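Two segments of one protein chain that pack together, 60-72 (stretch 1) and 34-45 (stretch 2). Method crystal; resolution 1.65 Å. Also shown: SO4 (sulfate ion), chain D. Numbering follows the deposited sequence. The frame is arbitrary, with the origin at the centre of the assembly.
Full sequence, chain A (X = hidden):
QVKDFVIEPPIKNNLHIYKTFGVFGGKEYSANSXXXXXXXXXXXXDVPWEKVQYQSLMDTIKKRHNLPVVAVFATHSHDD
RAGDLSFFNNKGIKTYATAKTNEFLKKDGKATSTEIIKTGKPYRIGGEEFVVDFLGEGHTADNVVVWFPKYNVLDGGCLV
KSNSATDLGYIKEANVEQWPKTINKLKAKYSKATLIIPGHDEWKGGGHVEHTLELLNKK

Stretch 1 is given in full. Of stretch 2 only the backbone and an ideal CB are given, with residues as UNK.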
# COMPACT_ATOMS: atom_id res chain seq x y z
N THR A 60 -16.75 1.15 -8.60
CA THR A 60 -15.96 1.08 -9.83
C THR A 60 -15.43 -0.34 -10.04
O THR A 60 -15.50 -0.89 -11.13
CB THR A 60 -14.83 2.13 -9.79
OG1 THR A 60 -15.43 3.43 -9.81
CG2 THR A 60 -13.89 2.01 -11.00
N ILE A 61 -14.92 -0.94 -8.97
CA ILE A 61 -14.41 -2.31 -9.02
C ILE A 61 -15.53 -3.31 -9.36
O ILE A 61 -15.32 -4.22 -10.17
CB ILE A 61 -13.68 -2.67 -7.71
CG1 ILE A 61 -12.37 -1.88 -7.60
CG2 ILE A 61 -13.41 -4.19 -7.60
CD1 ILE A 61 -11.70 -1.96 -6.21
N LYS A 62 -16.71 -3.13 -8.78
CA LYS A 62 -17.86 -3.99 -9.10
C LYS A 62 -18.25 -3.90 -10.57
O LYS A 62 -18.51 -4.92 -11.22
CB LYS A 62 -19.06 -3.65 -8.19
CG LYS A 62 -20.37 -4.36 -8.59
CD LYS A 62 -20.27 -5.88 -8.50
CE LYS A 62 -21.60 -6.53 -8.90
NZ LYS A 62 -21.56 -8.02 -8.75
N LYS A 63 -18.29 -2.69 -11.11
CA LYS A 63 -18.64 -2.50 -12.52
C LYS A 63 -17.58 -3.09 -13.46
O LYS A 63 -17.91 -3.70 -14.49
CB LYS A 63 -18.86 -1.01 -12.81
CG LYS A 63 -19.33 -0.68 -14.21
CD LYS A 63 -19.56 0.83 -14.31
CE LYS A 63 -19.74 1.29 -15.74
NZ LYS A 63 -19.94 2.77 -15.77
N ARG A 64 -16.31 -2.93 -13.08
CA ARG A 64 -15.18 -3.38 -13.89
C ARG A 64 -15.04 -4.89 -13.90
O ARG A 64 -14.81 -5.49 -14.95
CB ARG A 64 -13.87 -2.76 -13.37
CG ARG A 64 -12.68 -2.89 -14.31
CD ARG A 64 -11.58 -1.94 -13.82
NE ARG A 64 -10.37 -1.98 -14.63
CZ ARG A 64 -9.83 -0.94 -15.25
NH1 ARG A 64 -10.41 0.26 -15.18
NH2 ARG A 64 -8.70 -1.08 -15.94
N HIS A 65 -15.19 -5.50 -12.73
CA HIS A 65 -14.85 -6.91 -12.55
C HIS A 65 -16.01 -7.81 -12.17
O HIS A 65 -15.86 -9.03 -12.13
CB HIS A 65 -13.74 -7.05 -11.50
CG HIS A 65 -12.53 -6.23 -11.80
ND1 HIS A 65 -11.68 -6.52 -12.85
CD2 HIS A 65 -12.03 -5.13 -11.19
CE1 HIS A 65 -10.71 -5.63 -12.88
NE2 HIS A 65 -10.88 -4.78 -11.88
N ASN A 66 -17.16 -7.21 -11.88
CA ASN A 66 -18.34 -7.94 -11.40
C ASN A 66 -18.09 -8.67 -10.08
O ASN A 66 -18.72 -9.70 -9.77
CB ASN A 66 -18.86 -8.90 -12.48
CG ASN A 66 -20.36 -9.08 -12.44
OD1 ASN A 66 -21.04 -8.42 -11.66
ND2 ASN A 66 -20.88 -9.96 -13.29
N LEU A 67 -17.15 -8.13 -9.31
CA LEU A 67 -16.74 -8.71 -8.04
C LEU A 67 -16.71 -7.68 -6.92
O LEU A 67 -16.44 -6.50 -7.17
CB LEU A 67 -15.36 -9.35 -8.18
CG LEU A 67 -15.34 -10.66 -8.97
CD1 LEU A 67 -13.92 -10.99 -9.42
CD2 LEU A 67 -15.93 -11.80 -8.17
N PRO A 68 -16.99 -8.12 -5.69
CA PRO A 68 -16.94 -7.26 -4.52
C PRO A 68 -15.52 -7.21 -3.97
O PRO A 68 -14.70 -8.08 -4.27
CB PRO A 68 -17.85 -8.00 -3.54
CG PRO A 68 -17.64 -9.44 -3.85
CD PRO A 68 -17.45 -9.48 -5.35
N VAL A 69 -15.24 -6.18 -3.17
CA VAL A 69 -14.04 -6.18 -2.33
C VAL A 69 -14.29 -7.14 -1.15
O VAL A 69 -15.29 -7.01 -0.43
CB VAL A 69 -13.72 -4.77 -1.81
CG1 VAL A 69 -12.57 -4.82 -0.80
CG2 VAL A 69 -13.37 -3.87 -2.97
N VAL A 70 -13.38 -8.09 -0.98
CA VAL A 70 -13.53 -9.11 0.06
C VAL A 70 -12.45 -9.06 1.14
O VAL A 70 -12.56 -9.76 2.15
CB VAL A 70 -13.67 -10.54 -0.53
CG1 VAL A 70 -14.88 -10.59 -1.47
CG2 VAL A 70 -12.39 -11.01 -1.23
N ALA A 71 -11.41 -8.24 0.94
CA ALA A 71 -10.36 -8.08 1.94
C ALA A 71 -9.62 -6.77 1.72
O ALA A 71 -9.47 -6.32 0.58
CB ALA A 71 -9.39 -9.25 1.89
N VAL A 72 -9.17 -6.17 2.82
CA VAL A 72 -8.37 -4.94 2.75
C VAL A 72 -7.14 -5.16 3.61
O VAL A 72 -7.27 -5.48 4.80
CB VAL A 72 -9.17 -3.74 3.28
CG1 VAL A 72 -8.30 -2.47 3.32
CG2 VAL A 72 -10.42 -3.51 2.43
N UNK A 34 -2.78 -0.59 -4.43
CA UNK A 34 -2.96 -1.70 -5.37
C UNK A 34 -4.24 -2.45 -5.06
O UNK A 34 -4.76 -2.38 -3.95
CB UNK A 34 -1.76 -2.65 -5.32
N UNK A 35 -4.75 -3.16 -6.06
CA UNK A 35 -5.73 -4.19 -5.78
C UNK A 35 -5.51 -5.44 -6.61
O UNK A 35 -4.94 -5.38 -7.69
CB UNK A 35 -7.14 -3.65 -6.02
N UNK A 36 -5.96 -6.57 -6.09
CA UNK A 36 -5.73 -7.85 -6.75
C UNK A 36 -7.05 -8.56 -6.96
O UNK A 36 -7.78 -8.82 -6.01
CB UNK A 36 -4.77 -8.72 -5.94
N UNK A 37 -7.37 -8.86 -8.22
CA UNK A 37 -8.61 -9.57 -8.55
C UNK A 37 -8.35 -11.05 -8.29
O UNK A 37 -7.32 -11.57 -8.71
CB UNK A 37 -9.04 -9.32 -10.00
N UNK A 38 -9.26 -11.70 -7.58
CA UNK A 38 -9.16 -13.15 -7.33
C UNK A 38 -10.48 -13.79 -7.69
O UNK A 38 -11.47 -13.09 -7.89
CB UNK A 38 -8.80 -13.45 -5.87
N UNK A 39 -10.50 -15.12 -7.77
CA UNK A 39 -11.75 -15.83 -8.06
C UNK A 39 -12.85 -15.64 -7.00
O UNK A 39 -14.03 -15.88 -7.28
CB UNK A 39 -11.45 -17.32 -8.21
N UNK A 40 -12.47 -15.21 -5.80
CA UNK A 40 -13.41 -15.02 -4.71
C UNK A 40 -13.62 -13.55 -4.35
O UNK A 40 -14.21 -13.24 -3.30
CB UNK A 40 -12.93 -15.79 -3.48
N UNK A 41 -13.19 -12.65 -5.23
CA UNK A 41 -13.39 -11.23 -4.98
C UNK A 41 -12.09 -10.46 -5.01
O UNK A 41 -11.03 -11.01 -5.29
CB UNK A 41 -14.08 -11.02 -3.63
N UNK A 42 -12.17 -9.16 -4.74
CA UNK A 42 -11.01 -8.28 -4.90
C UNK A 42 -10.37 -7.95 -3.55
O UNK A 42 -11.07 -7.68 -2.57
CB UNK A 42 -11.42 -6.99 -5.61
N UNK A 43 -9.04 -7.98 -3.52
CA UNK A 43 -8.29 -7.64 -2.32
C UNK A 43 -7.68 -6.25 -2.52
O UNK A 43 -6.97 -6.04 -3.50
CB UNK A 43 -7.21 -8.68 -2.02
N UNK A 44 -7.97 -5.31 -1.62
CA UNK A 44 -7.31 -3.98 -1.65
C UNK A 44 -6.05 -4.01 -0.83
O UNK A 44 -6.03 -4.59 0.26
CB UNK A 44 -8.24 -2.88 -1.13
N UNK A 45 -5.01 -3.37 -1.36
CA UNK A 45 -3.79 -3.08 -0.63
C UNK A 45 -3.69 -1.58 -0.46
O UNK A 45 -3.29 -0.87 -1.39
CB UNK A 45 -2.56 -3.64 -1.35
S SO4 D . -16.76 3.79 -13.41
O1 SO4 D . -15.77 4.48 -12.59
O2 SO4 D . -16.14 3.31 -14.64
O3 SO4 D . -17.30 2.65 -12.67
O4 SO4 D . -17.85 4.71 -13.74

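Position 34 has nothing of stretch 1 near its CB, so the visible atoms set no preference beyond a residue that suits a strand. It is Met-34, whose backbone pairs with that of position 45.

Position 35 points toward the helix. Its CB lies 4.9 Å from Ile-61 CD1, and the ring of His-65 stands farther along. A long side chain, apolar along its length and polar at its tip, would suit; a plain apolar one could also fill the space beside Ile-61. The residue is Tyr-35. Ile-61 CD1 sits over its ring face, 4.2 Å from the ring centroid. Tyr-35 OH hydrogen bonds His-65 NE2 at 2.8 Å, and either could be the donor.

Position 36 is out of reach of stretch 1, so many residues would do. It is Leu-36.

Position 37 points toward stretch 1, its CB 4.8 Å from His-65 ND1 and 5.2 Å from Leu-67 CD1. A medium apolar residue such as Val, Ile or Leu would fit; a polar one could address the imidazole. It is Val-37. Its CG2 lies over the His-65 ring face, 3.7 Å from the centroid, and its CG1 is 3.9 Å from Leu-67 CD1.

Positions 38 to 41 form a type I turn. At 38 the CB points sideways, and a small polar residue could tie the turn together. Thr-38 OG1 donates to the backbone O of position 41 (2.8 Å) and accepts from the backbone N of position 40 (3.0 Å).

Positions 39 and 40 point away, which suits polar or charged residues. They are Lys-39 and Lys-40.

Position 41 has phi 124° and psi -177°. A CB here would lie 2.3 Å from Val-70 CG1 and press on the preceding carbonyl. Glycine is called for, and Gly-41 is found.

Position 42 lies in the parallel pairing, beside Val-69, with its CB 4.0 Å from Ile-61 CG2. A branched apolar residue suits it. Val-42 CG2 meets Ile-61 CG2 at 3.6 Å. Its backbone N donates to Pro-68 O, and its O accepts from Val-70 N, both at 2.8 Å.

Position 43 follows a bulge in register and turns to the Ala-71 face. The small Ala-71 leaves the choice among apolar residues wide. Val-43 CG1 lies 4.2 Å from Ala-71 CB.

Position 44 returns to the face of Val-69 and Val-72, within reach of Ile-61. A larger aliphatic residue would serve. Leu-44 CD2 meets Ile-61 CD1 at 3.8 Å, while its N donates to Ala-71 O at 2.8 Å.

Position 45 points away, leaving the choice open. It is Phe-45.

Stretch 2 34-45: MYLVTKKGVVLF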
# COMPACT_ATOMS: atom_id res chain seq x y z
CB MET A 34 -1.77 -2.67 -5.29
CG MET A 34 -0.45 -1.99 -5.58
SD MET A 34 0.90 -3.14 -5.89
CE MET A 34 0.60 -3.62 -7.60
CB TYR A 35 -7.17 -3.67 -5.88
CG TYR A 35 -7.76 -3.37 -7.25
CD1 TYR A 35 -8.17 -4.40 -8.11
CD2 TYR A 35 -7.99 -2.04 -7.65
CE1 TYR A 35 -8.77 -4.12 -9.36
CE2 TYR A 35 -8.57 -1.76 -8.88
CZ TYR A 35 -8.96 -2.78 -9.73
OH TYR A 35 -9.55 -2.48 -10.93
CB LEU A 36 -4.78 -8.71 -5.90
CG LEU A 36 -4.40 -10.11 -6.40
CD1 LEU A 36 -3.67 -10.07 -7.72
CD2 LEU A 36 -3.55 -10.80 -5.32
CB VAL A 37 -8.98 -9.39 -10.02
CG1 VAL A 37 -10.24 -10.17 -10.33
CG2 VAL A 37 -9.21 -7.90 -10.31
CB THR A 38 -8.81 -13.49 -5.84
OG1 THR A 38 -10.01 -13.62 -5.06
CG2 THR A 38 -7.88 -12.43 -5.20
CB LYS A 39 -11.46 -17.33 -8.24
CG LYS A 39 -10.68 -17.66 -9.49
CD LYS A 39 -10.40 -19.17 -9.53
CE LYS A 39 -10.26 -19.68 -10.95
NZ LYS A 39 -9.03 -19.19 -11.62
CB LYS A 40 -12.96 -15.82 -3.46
CG LYS A 40 -13.02 -17.32 -3.65
CD LYS A 40 -14.45 -17.84 -3.60
CE LYS A 40 -14.57 -19.24 -4.21
NZ LYS A 40 -13.69 -20.24 -3.55
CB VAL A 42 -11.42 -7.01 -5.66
CG1 VAL A 42 -10.28 -6.02 -5.77
CG2 VAL A 42 -11.93 -7.38 -7.05
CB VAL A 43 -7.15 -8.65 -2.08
CG1 VAL A 43 -6.37 -8.29 -0.83
CG2 VAL A 43 -7.73 -10.08 -1.94
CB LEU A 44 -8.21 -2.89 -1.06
CG LEU A 44 -9.56 -2.63 -1.70
CD1 LEU A 44 -10.16 -1.41 -1.03
CD2 LEU A 44 -9.43 -2.40 -3.20
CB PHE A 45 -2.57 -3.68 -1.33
CG PHE A 45 -2.63 -5.17 -1.41
CD1 PHE A 45 -3.19 -5.80 -2.51
CD2 PHE A 45 -2.17 -5.95 -0.35
CE1 PHE A 45 -3.28 -7.18 -2.57
CE2 PHE A 45 -2.26 -7.34 -0.40
CZ PHE A 45 -2.81 -7.95 -1.53
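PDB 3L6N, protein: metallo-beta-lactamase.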